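Local coordinates for thioesterase (Streptomyces coelicolor, PDB 3QMW), which is a thioesterase of the prodiginine biosynthetic pathway that probably hydrolyses thioester substrates on an alpha/beta-hydrolase fold, at residues D[117-122]-D[195-200]; D[191-196]-D[223-228]; D[34-39]-D[109-114]. All coordinates share one frame; numbering follows the deposited sequence.

Contact 1. Residues D[117-122]-D[195-200]; sequences VLRRRG and PRPPLD
The guanidinium of Arg-119 lies with one face under Leu-199, whose CD2 stands over the centre of the group, 4.1 Å from Arg-119 CZ. Its edge meets two successive carbonyls, Pro-197 O and Pro-198 O, both close to the guanidinium plane. Arg-119 NH1 donates to Pro-198 O at 2.8 Å, a short bond but a bent one, with 142° at the hydrogen. Seen from the acceptor, the nitrogen rides above the carbonyl plane of Pro-198 and misses the lone pairs. Arg-119 NH2 aims more directly at Pro-197 O, yet at 3.4 Å this second bond is weak. The same NH2 touches the ring of Pro-197, 3.5 Å from its CG, where the arginine side chain and the proline cross obliquely.

The chain of Arg-119 leaves the helix with CG anti to the backbone N (chi1 176°) and then bends at chi3 (68°), which brings the edge of the guanidinium to the two loop carbonyls, with Leu-199 over one face. Two carbonyl acceptors and the leucine together limit its rotation. The grip is on the main chain and not on a carboxylate: Asp-200 OD2 stays 5.5 Å from Arg-119 NH1, where its charge may add a weak long-range attraction. Just beyond, the helix finishes in a Schellman motif, where Gly-122, at positive phi, sends its N back to Arg-119 O at 2.7 Å.

Arg-119 sits near the C-terminal end of helix 106-120, and it holds the loop that runs from helix 178-189 into strand 203-208. Leu-199 also packs on Tyr-112 and Ala-115 of helix 106-120, while Val-117 and Leu-118 lean on helix 79-91.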
# COMPACT_ATOMS: atom_id res chain seq x y z
N VAL D 117 -8.93 -11.80 25.33
CA VAL D 117 -8.13 -12.31 26.44
C VAL D 117 -7.17 -11.26 27.02
O VAL D 117 -6.93 -11.25 28.22
CB VAL D 117 -7.37 -13.59 26.02
CG1 VAL D 117 -6.34 -13.99 27.08
CG2 VAL D 117 -8.37 -14.72 25.76
N LEU D 118 -6.63 -10.38 26.19
CA LEU D 118 -5.77 -9.31 26.68
C LEU D 118 -6.58 -8.21 27.40
O LEU D 118 -6.05 -7.49 28.26
CB LEU D 118 -4.93 -8.72 25.54
CG LEU D 118 -3.85 -9.66 24.98
CD1 LEU D 118 -3.41 -9.19 23.60
CD2 LEU D 118 -2.65 -9.76 25.91
N ARG D 119 -7.86 -8.07 27.05
CA ARG D 119 -8.77 -7.16 27.76
C ARG D 119 -9.04 -7.66 29.17
O ARG D 119 -8.84 -6.92 30.14
CB ARG D 119 -10.11 -6.99 27.02
CG ARG D 119 -11.14 -6.12 27.75
CD ARG D 119 -12.30 -5.72 26.85
NE ARG D 119 -13.15 -6.85 26.48
CZ ARG D 119 -14.31 -6.76 25.84
NH1 ARG D 119 -14.80 -5.57 25.47
NH2 ARG D 119 -15.00 -7.86 25.55
N ARG D 120 -9.47 -8.92 29.28
CA ARG D 120 -9.74 -9.54 30.59
C ARG D 120 -8.54 -9.41 31.54
O ARG D 120 -8.72 -9.18 32.74
CB ARG D 120 -10.12 -11.02 30.45
CG ARG D 120 -11.34 -11.29 29.55
CD ARG D 120 -12.07 -12.58 29.94
NE ARG D 120 -11.16 -13.68 30.27
CZ ARG D 120 -10.72 -14.61 29.42
NH1 ARG D 120 -9.89 -15.56 29.85
NH2 ARG D 120 -11.09 -14.60 28.14
N ARG D 121 -7.33 -9.55 31.00
CA ARG D 121 -6.11 -9.42 31.79
C ARG D 121 -5.73 -7.96 32.01
O ARG D 121 -4.77 -7.66 32.72
CB ARG D 121 -4.96 -10.15 31.11
CG ARG D 121 -5.15 -11.66 30.97
CD ARG D 121 -3.86 -12.28 30.46
NE ARG D 121 -4.01 -13.68 30.03
CZ ARG D 121 -3.00 -14.46 29.65
NH1 ARG D 121 -1.75 -14.01 29.65
NH2 ARG D 121 -3.23 -15.72 29.28
N GLY D 122 -6.48 -7.06 31.39
CA GLY D 122 -6.25 -5.63 31.52
C GLY D 122 -4.95 -5.19 30.88
O GLY D 122 -4.28 -4.30 31.39
N PRO D 195 -21.27 -15.70 24.48
CA PRO D 195 -21.63 -14.28 24.42
C PRO D 195 -20.82 -13.43 25.40
O PRO D 195 -20.55 -13.83 26.53
CB PRO D 195 -23.12 -14.28 24.78
CG PRO D 195 -23.60 -15.61 24.31
CD PRO D 195 -22.47 -16.55 24.63
N ARG D 196 -20.43 -12.25 24.91
CA ARG D 196 -19.57 -11.35 25.65
C ARG D 196 -19.76 -9.95 25.05
O ARG D 196 -20.37 -9.81 23.99
CB ARG D 196 -18.11 -11.83 25.56
CG ARG D 196 -17.39 -11.44 24.27
CD ARG D 196 -16.18 -12.32 24.04
NE ARG D 196 -16.57 -13.62 23.50
CZ ARG D 196 -15.79 -14.69 23.46
NH1 ARG D 196 -14.55 -14.65 23.93
NH2 ARG D 196 -16.26 -15.82 22.94
N PRO D 197 -19.23 -8.91 25.73
CA PRO D 197 -19.46 -7.55 25.25
C PRO D 197 -18.65 -7.24 23.99
O PRO D 197 -17.80 -8.05 23.59
CB PRO D 197 -19.01 -6.69 26.43
CG PRO D 197 -18.07 -7.53 27.23
CD PRO D 197 -18.20 -8.95 26.78
N PRO D 198 -18.90 -6.07 23.37
CA PRO D 198 -18.13 -5.66 22.20
C PRO D 198 -16.80 -5.00 22.56
O PRO D 198 -16.63 -4.50 23.66
CB PRO D 198 -19.06 -4.66 21.50
CG PRO D 198 -19.85 -4.05 22.61
CD PRO D 198 -19.99 -5.12 23.67
N LEU D 199 -15.87 -5.01 21.61
CA LEU D 199 -14.55 -4.40 21.78
C LEU D 199 -14.57 -2.89 21.49
O LEU D 199 -15.33 -2.43 20.63
CB LEU D 199 -13.55 -5.09 20.86
CG LEU D 199 -13.08 -6.48 21.32
CD1 LEU D 199 -12.52 -7.28 20.14
CD2 LEU D 199 -12.05 -6.36 22.45
N ASP D 200 -13.72 -2.13 22.18
CA ASP D 200 -13.68 -0.68 21.99
C ASP D 200 -12.73 -0.24 20.87
O ASP D 200 -12.83 0.90 20.38
CB ASP D 200 -13.30 0.03 23.30
CG ASP D 200 -14.35 -0.14 24.39
OD1 ASP D 200 -15.55 -0.28 24.06
OD2 ASP D 200 -13.97 -0.11 25.59

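Contact 2. Residues D[191-196]-D[223-228]; sequences YDWHPR and RPYTTG
Trp-193 and Tyr-225 form an offset edge-to-face (T-shaped) aromatic pair that joins two loops of the alpha/beta-hydrolase fold, one leading into strand 203-208 and the other into strand 230-235. The tyrosine presents its edge and the indole its face; the centroids of the five-membered ring of Trp-193 and the ring of Tyr-225 are 5.2 Å apart, with the planes at 68°. Tyr-225 CE2 makes the closest approach, 3.5 Å from Trp-193 NE1. Next to it, Tyr-225 CE2 is 3.6 Å from Trp-193 CE2. The phenol oxygen reaches over the middle of the indole, with Tyr-225 OH 3.7 Å from Trp-193 CD2.

Pro-195 CA lies against the opposite face of the indole, toward its rim, so the ring is sandwiched between its own loop and the tyrosine. With CG anti to the backbone N (chi1 178°), Trp-193 is sent out toward Tyr-225, and the two side chains come from opposite directions. Neither polar end depends on the other ring: Trp-193 NE1 is hydrogen-bonded to Tyr-112 OH, and Tyr-225 OH to His-138 ND1. These bonds probably help to hold the two rings in place. Tyr-225 itself comes from a short 3-10 segment, 223-225, whose following turn carries a weak backbone bond from Thr-226 N to Arg-223 O.

Tyr-225 also meets the ring of Tyr-112 at about 85°, so Trp-193, Tyr-225 and Tyr-112 make an aromatic cluster where two loops that lead into strands of the alpha/beta-hydrolase sheet meet helix 106-120, the helix that follows the likely nucleophile elbow.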
# COMPACT_ATOMS: atom_id res chain seq x y z
N TYR D 191 -15.40 -24.51 18.23
CA TYR D 191 -15.63 -23.20 18.82
C TYR D 191 -17.11 -22.90 18.73
O TYR D 191 -17.73 -23.13 17.69
CB TYR D 191 -14.84 -22.15 18.04
CG TYR D 191 -15.00 -20.70 18.48
CD1 TYR D 191 -14.20 -20.18 19.50
CD2 TYR D 191 -15.91 -19.86 17.85
CE1 TYR D 191 -14.33 -18.86 19.89
CE2 TYR D 191 -16.04 -18.53 18.24
CZ TYR D 191 -15.25 -18.04 19.26
OH TYR D 191 -15.38 -16.73 19.62
N ASP D 192 -17.68 -22.43 19.83
CA ASP D 192 -19.00 -21.79 19.78
C ASP D 192 -18.92 -20.53 20.62
O ASP D 192 -18.38 -20.54 21.72
CB ASP D 192 -20.12 -22.73 20.25
CG ASP D 192 -21.42 -22.52 19.47
OD1 ASP D 192 -21.44 -22.78 18.25
OD2 ASP D 192 -22.43 -22.10 20.08
N TRP D 193 -19.46 -19.44 20.08
CA TRP D 193 -19.23 -18.12 20.65
C TRP D 193 -19.96 -17.89 21.98
O TRP D 193 -21.17 -17.66 21.99
CB TRP D 193 -19.59 -17.04 19.62
CG TRP D 193 -19.42 -15.66 20.12
CD1 TRP D 193 -18.24 -15.01 20.38
CD2 TRP D 193 -20.46 -14.73 20.42
NE1 TRP D 193 -18.49 -13.74 20.83
CE2 TRP D 193 -19.85 -13.54 20.87
CE3 TRP D 193 -21.86 -14.79 20.37
CZ2 TRP D 193 -20.58 -12.41 21.25
CZ3 TRP D 193 -22.59 -13.67 20.75
CH2 TRP D 193 -21.95 -12.50 21.18
N HIS D 194 -19.20 -18.00 23.07
CA HIS D 194 -19.60 -17.51 24.40
C HIS D 194 -19.98 -16.04 24.29
O HIS D 194 -19.11 -15.20 24.06
CB HIS D 194 -18.43 -17.61 25.40
CG HIS D 194 -18.25 -18.97 26.02
ND1 HIS D 194 -17.35 -19.90 25.53
CD2 HIS D 194 -18.83 -19.55 27.10
CE1 HIS D 194 -17.40 -20.99 26.27
NE2 HIS D 194 -18.29 -20.80 27.23
N PRO D 195 -21.27 -15.70 24.48
CA PRO D 195 -21.63 -14.28 24.42
C PRO D 195 -20.82 -13.43 25.40
O PRO D 195 -20.55 -13.83 26.53
CB PRO D 195 -23.12 -14.28 24.78
CG PRO D 195 -23.60 -15.61 24.31
CD PRO D 195 -22.47 -16.55 24.63
N ARG D 196 -20.43 -12.25 24.91
CA ARG D 196 -19.57 -11.35 25.65
C ARG D 196 -19.76 -9.95 25.05
O ARG D 196 -20.37 -9.81 23.99
CB ARG D 196 -18.11 -11.83 25.56
CG ARG D 196 -17.39 -11.44 24.27
CD ARG D 196 -16.18 -12.32 24.04
NE ARG D 196 -16.57 -13.62 23.50
CZ ARG D 196 -15.79 -14.69 23.46
NH1 ARG D 196 -14.55 -14.65 23.93
NH2 ARG D 196 -16.26 -15.82 22.94
N ARG D 223 -19.62 -6.31 12.52
CA ARG D 223 -19.84 -4.90 12.86
C ARG D 223 -20.15 -4.70 14.34
O ARG D 223 -19.45 -3.93 15.02
CB ARG D 223 -20.95 -4.29 11.97
CG ARG D 223 -21.33 -2.84 12.31
CD ARG D 223 -22.46 -2.34 11.41
NE ARG D 223 -22.09 -2.38 10.00
CZ ARG D 223 -21.31 -1.49 9.38
NH1 ARG D 223 -20.81 -0.44 10.03
NH2 ARG D 223 -21.04 -1.64 8.09
N PRO D 224 -21.17 -5.41 14.87
CA PRO D 224 -21.53 -5.25 16.27
C PRO D 224 -20.52 -5.84 17.26
O PRO D 224 -20.74 -5.74 18.46
CB PRO D 224 -22.87 -5.99 16.38
CG PRO D 224 -22.79 -7.04 15.34
CD PRO D 224 -22.05 -6.40 14.20
N TYR D 225 -19.43 -6.44 16.77
CA TYR D 225 -18.37 -6.97 17.64
C TYR D 225 -17.44 -5.88 18.17
O TYR D 225 -16.55 -6.18 18.96
CB TYR D 225 -17.56 -8.07 16.94
CG TYR D 225 -18.26 -9.40 16.99
CD1 TYR D 225 -19.18 -9.76 16.01
CD2 TYR D 225 -18.02 -10.29 18.03
CE1 TYR D 225 -19.85 -10.99 16.07
CE2 TYR D 225 -18.68 -11.52 18.10
CZ TYR D 225 -19.59 -11.86 17.12
OH TYR D 225 -20.24 -13.06 17.17
N THR D 226 -17.64 -4.64 17.75
CA THR D 226 -16.85 -3.53 18.27
C THR D 226 -17.63 -2.20 18.40
O THR D 226 -18.62 -1.95 17.69
CB THR D 226 -15.61 -3.29 17.39
OG1 THR D 226 -14.67 -2.49 18.12
CG2 THR D 226 -15.98 -2.60 16.10
N THR D 227 -17.16 -1.36 19.33
CA THR D 227 -17.77 -0.06 19.60
C THR D 227 -17.16 1.05 18.75
O THR D 227 -17.83 2.03 18.42
CB THR D 227 -17.57 0.35 21.07
OG1 THR D 227 -16.31 1.03 21.23
CG2 THR D 227 -17.65 -0.88 22.00
N GLY D 228 -15.87 0.90 18.41
CA GLY D 228 -15.15 1.88 17.59
C GLY D 228 -15.52 1.84 16.12
O GLY D 228 -16.54 1.24 15.74

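Contact 3. Residues D[34-39]-D[109-114]; sequences VCFPYA and LLAYEV
Strand 34-36 delivers Phe-36 to Leu-110, Ala-111 and Val-114 of the helix. Starting at Val-34, the backbone pairs with Ala-100 and Phe-102 of strand 99-104, and Cys-35 then turns to Val-62 next to strand 57-61. The strand and the helix segment pass 8.9 Å apart between axes, their directions 134° from parallel.

Phe-36 carries the contact. Its CG is anti to the carbonyl carbon (chi1 -67°), and the ring projects at the helix. Leu-110 covers part of one face: its CG sits above the plane near the rim, and Phe-36 CD2 is 4.0 Å from Leu-110 CD2. The two side chains cross at about a right angle. Phe-36 CD1 meets Ala-111 CB at 3.9 Å, the small methyl letting the ring come close to the helix backbone. Farther along, Phe-36 CZ reaches Val-114 CG2 at 4.4 Å, a looser touch. All of this is apolar and buried. A serine in place of Phe-36 would remove the ring and would probably open a gap beside Leu-110, Ala-111 and Val-114.

After Phe-36 the strand gives way to loop at Pro-37; Tyr-38 makes an edge-to-face pair with Phe-240, and Ala-39 touches helix 178-189.

Phe-36 thus stands at the end of strand 31-36, which lies between the outermost strand 57-61 and strand 99-104. It also touches residues of the likely nucleophile elbow (GxSxG) that leads from strand 99-104 into helix 106-120. Val-86 of helix 79-91 meets both Phe-36 and Val-114, so the strand and the two helices share one apolar core.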
# COMPACT_ATOMS: atom_id res chain seq x y z
N VAL D 34 0.91 -7.73 14.61
CA VAL D 34 0.92 -9.12 15.03
C VAL D 34 -0.01 -9.92 14.12
O VAL D 34 -1.23 -9.75 14.14
CB VAL D 34 0.49 -9.23 16.51
CG1 VAL D 34 0.49 -10.67 16.97
CG2 VAL D 34 1.42 -8.39 17.39
N CYS D 35 0.59 -10.80 13.32
CA CYS D 35 -0.09 -11.42 12.20
C CYS D 35 -0.33 -12.92 12.42
O CYS D 35 0.59 -13.66 12.73
CB CYS D 35 0.75 -11.22 10.94
SG CYS D 35 1.24 -9.50 10.60
N PHE D 36 -1.58 -13.35 12.23
CA PHE D 36 -1.99 -14.73 12.45
C PHE D 36 -2.34 -15.43 11.16
O PHE D 36 -3.14 -14.91 10.37
CB PHE D 36 -3.18 -14.77 13.39
CG PHE D 36 -2.86 -14.31 14.77
CD1 PHE D 36 -3.38 -13.13 15.27
CD2 PHE D 36 -1.99 -15.06 15.57
CE1 PHE D 36 -3.06 -12.70 16.55
CE2 PHE D 36 -1.67 -14.64 16.86
CZ PHE D 36 -2.20 -13.46 17.35
N PRO D 37 -1.75 -16.62 10.92
CA PRO D 37 -1.97 -17.32 9.66
C PRO D 37 -3.29 -18.06 9.60
O PRO D 37 -4.05 -18.09 10.56
CB PRO D 37 -0.81 -18.32 9.59
CG PRO D 37 0.15 -17.91 10.65
CD PRO D 37 -0.70 -17.30 11.71
N TYR D 38 -3.54 -18.64 8.44
CA TYR D 38 -4.76 -19.39 8.23
C TYR D 38 -4.54 -20.80 8.76
O TYR D 38 -3.41 -21.16 9.15
CB TYR D 38 -5.17 -19.41 6.75
CG TYR D 38 -4.04 -19.63 5.77
CD1 TYR D 38 -3.50 -18.56 5.06
CD2 TYR D 38 -3.52 -20.89 5.55
CE1 TYR D 38 -2.45 -18.75 4.15
CE2 TYR D 38 -2.48 -21.09 4.66
CZ TYR D 38 -1.95 -20.01 3.96
OH TYR D 38 -0.91 -20.20 3.08
N ALA D 39 -5.63 -21.57 8.78
CA ALA D 39 -5.60 -22.97 9.17
C ALA D 39 -4.60 -23.70 8.32
O ALA D 39 -4.73 -23.73 7.10
CB ALA D 39 -6.97 -23.60 8.98
N LEU D 109 -10.41 -15.35 13.55
CA LEU D 109 -11.09 -15.87 14.74
C LEU D 109 -10.12 -15.87 15.92
O LEU D 109 -10.48 -15.42 17.00
CB LEU D 109 -11.64 -17.29 14.48
CG LEU D 109 -12.54 -17.94 15.55
CD1 LEU D 109 -13.51 -16.95 16.18
CD2 LEU D 109 -13.28 -19.13 14.99
N LEU D 110 -8.89 -16.32 15.67
CA LEU D 110 -7.85 -16.37 16.70
C LEU D 110 -7.44 -14.98 17.15
O LEU D 110 -7.22 -14.77 18.34
CB LEU D 110 -6.63 -17.15 16.20
CG LEU D 110 -5.30 -17.04 16.98
CD1 LEU D 110 -5.46 -17.10 18.50
CD2 LEU D 110 -4.37 -18.12 16.50
N ALA D 111 -7.35 -14.04 16.21
CA ALA D 111 -7.03 -12.64 16.51
C ALA D 111 -8.01 -12.03 17.51
O ALA D 111 -7.62 -11.46 18.54
CB ALA D 111 -7.03 -11.83 15.23
N TYR D 112 -9.30 -12.16 17.19
CA TYR D 112 -10.39 -11.68 18.04
C TYR D 112 -10.30 -12.25 19.46
O TYR D 112 -10.31 -11.50 20.44
CB TYR D 112 -11.72 -12.04 17.36
CG TYR D 112 -12.97 -11.89 18.21
CD1 TYR D 112 -13.27 -10.69 18.84
CD2 TYR D 112 -13.86 -12.95 18.35
CE1 TYR D 112 -14.43 -10.55 19.61
CE2 TYR D 112 -15.01 -12.83 19.10
CZ TYR D 112 -15.29 -11.63 19.73
OH TYR D 112 -16.43 -11.52 20.49
N GLU D 113 -10.16 -13.56 19.55
CA GLU D 113 -10.05 -14.23 20.85
C GLU D 113 -8.86 -13.76 21.68
O GLU D 113 -9.02 -13.53 22.87
CB GLU D 113 -9.99 -15.74 20.66
CG GLU D 113 -11.32 -16.33 20.25
CD GLU D 113 -12.31 -16.40 21.40
OE1 GLU D 113 -11.90 -16.75 22.54
OE2 GLU D 113 -13.50 -16.13 21.16
N VAL D 114 -7.69 -13.62 21.08
CA VAL D 114 -6.55 -13.04 21.80
C VAL D 114 -6.82 -11.58 22.23
O VAL D 114 -6.33 -11.14 23.28
CB VAL D 114 -5.25 -13.08 20.95
CG1 VAL D 114 -4.17 -12.16 21.56
CG2 VAL D 114 -4.73 -14.52 20.82

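Overall arrangement
Helix 106-120 supplies a segment to contacts 1 and 3, and Tyr-112 on it also touches both rings of contact 2; contact 3 packs one part of the helix on the sheet, and contact 1 grips its end. Contacts 1 and 2 have centres about 9 Å apart and share Pro-195 and Arg-196; their loops are tied where Leu-199 O probably accepts a bond from Thr-227 N. Contact 3 lies about 15 Å from each, between centres. Its Glu-113 probably bonds to Tyr-191 of contact 2 through OE2, and makes a long, weak ion pair with Arg-196. Contact 3 is the one beside the likely catalytic serine elbow, Ser-105, while contacts 1 and 2 lie about 18 to 19 Å from the chain's centre.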